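Local coordinates for protein PrgX (Enterococcus faecalis, PDB 2AWI) that acts as a DNA-binding repressor and receptor for the peptide sex pheromone cCF10, regulating conjugation in Enterococcus faecalis, at the interface of chains A and B. Numbering follows the deposited sequence. Chains: chain A/B, PrgX.

The interface of chains A and B. Residues chain A 233-234, 237, 260, 263; chain B 234, 263, 266-267.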
# COMPACT_ATOMS: atom_id res chain seq x y z
N ASP A 233 -16.81 13.50 9.39
CA ASP A 233 -15.67 13.21 10.25
C ASP A 233 -14.50 12.68 9.42
O ASP A 233 -13.33 12.88 9.75
CB ASP A 233 -16.08 12.19 11.31
CG ASP A 233 -15.03 11.98 12.37
OD1 ASP A 233 -14.23 12.91 12.61
OD2 ASP A 233 -15.00 10.89 12.98
N LEU A 234 -14.84 12.02 8.33
CA LEU A 234 -13.85 11.43 7.44
C LEU A 234 -13.26 12.51 6.52
O LEU A 234 -12.05 12.60 6.35
CB LEU A 234 -14.54 10.34 6.60
CG LEU A 234 -13.75 9.17 6.03
CD1 LEU A 234 -12.96 8.50 7.14
CD2 LEU A 234 -14.74 8.19 5.40
N ASN A 237 -11.34 15.15 8.51
CA ASN A 237 -10.08 14.57 8.96
C ASN A 237 -9.08 14.54 7.80
O ASN A 237 -7.87 14.53 8.00
CB ASN A 237 -10.31 13.16 9.50
CG ASN A 237 -9.20 12.71 10.45
OD1 ASN A 237 -8.11 12.33 10.02
ND2 ASN A 237 -9.49 12.75 11.75
N ILE A 260 -7.54 8.40 2.66
CA ILE A 260 -8.92 8.72 2.96
C ILE A 260 -9.71 8.88 1.66
O ILE A 260 -10.85 8.42 1.56
CB ILE A 260 -9.00 9.99 3.83
CG1 ILE A 260 -8.48 9.66 5.24
CG2 ILE A 260 -10.43 10.52 3.88
CD1 ILE A 260 -8.55 10.80 6.21
N ILE A 263 -10.75 5.59 0.61
CA ILE A 263 -11.84 4.98 1.38
C ILE A 263 -13.19 5.37 0.79
O ILE A 263 -14.09 4.54 0.68
CB ILE A 263 -11.78 5.42 2.86
CG1 ILE A 263 -10.76 4.57 3.60
CG2 ILE A 263 -13.14 5.28 3.50
CD1 ILE A 263 -11.05 3.08 3.54
N LEU B 234 -19.07 2.68 6.69
CA LEU B 234 -17.68 2.27 6.64
C LEU B 234 -17.49 0.89 7.29
O LEU B 234 -16.72 0.07 6.79
CB LEU B 234 -16.82 3.33 7.34
CG LEU B 234 -15.31 3.33 7.10
CD1 LEU B 234 -15.02 3.33 5.60
CD2 LEU B 234 -14.71 4.56 7.76
N ILE B 263 -8.30 3.38 8.94
CA ILE B 263 -9.05 4.62 8.87
C ILE B 263 -9.73 4.97 10.19
O ILE B 263 -9.66 6.11 10.65
CB ILE B 263 -10.10 4.57 7.77
CG1 ILE B 263 -9.41 4.52 6.41
CG2 ILE B 263 -11.00 5.78 7.84
CD1 ILE B 263 -8.57 5.74 6.09
N ILE B 266 -7.14 6.26 12.31
CA ILE B 266 -6.72 7.57 11.84
C ILE B 266 -7.68 8.68 12.27
O ILE B 266 -7.23 9.71 12.78
CB ILE B 266 -6.59 7.58 10.30
CG1 ILE B 266 -5.31 6.84 9.90
CG2 ILE B 266 -6.62 9.01 9.77
CD1 ILE B 266 -5.06 6.79 8.41
N ILE B 267 -8.98 8.49 12.08
CA ILE B 267 -9.95 9.52 12.44
C ILE B 267 -10.34 9.55 13.92
O ILE B 267 -11.18 10.35 14.32
CB ILE B 267 -11.24 9.42 11.59
CG1 ILE B 267 -12.06 8.18 12.00
CG2 ILE B 267 -10.88 9.37 10.11
CD1 ILE B 267 -13.42 8.10 11.33
O HOH W 1 -13.81 10.62 15.60
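The carboxamide of A:Asn237 turns one flat face toward B:Ile267, whose CG2 methyl stands almost straight above the central carbon CG at 3.7 Å. B:Ile267 CA covers the same face nearer the amide nitrogen, 3.3 Å from ND2, while the CG2 methyl of B:Ile266 approaches from that side but is displaced outward past the oxygen OD1. The close contacts on this face are with carbon, and no chain B polar atom lies within bonding reach of the amide. CG, anti to the backbone N (chi1 -158°), carries the amide to chain B, and chi2 (-77°) turns a face to B:Ile267. The carboxylate of A:Asp233 has B:Ile267 CD1 above its plane but outward of OD2, 3.6 Å from that oxygen. Beyond the OD2 edge, slightly off the plane on the side opposite CD1, a water sits 2.9 Å from both OD2 and the backbone carbonyl O of B:Ile267, bridging the chains.

In B:Ile267 chi1 (71°), with CG1 between the backbone N and carbonyl carbon, splits the branches, CG2 toward A:Asn237 and CG1 toward A:Asp233, and the extended chain carries CD1 onward. CG2 also touches CD1 of A:Leu234. That leucine methyl is pressed against B:Ile263 CG2 at 3.4 Å, the side chains crossing at about a right angle, and the pairing of A:Ile263 CG2 with B:Leu234 CD1 repeats this tight fit with the chains exchanged. Between them the two Ile263 side chains meet tip to tip, A:Ile263 CD1 lying 3.6 Å from B:Ile263 CG1; their still shorter CG1 approach is doubtful. A:Ile260 CG1 flanks B:Ile263 CD1 more loosely, at 4.0 Å.

This self-pairing places Ile263 close to the two-fold axis of the interface. The contributing residues come from helices 230-248 and 251-266, with Ile267 just past the latter, in the C-terminal TPR region; the mostly apolar patch, hiding 276 Å², is consistent with a role in PrgX self-association.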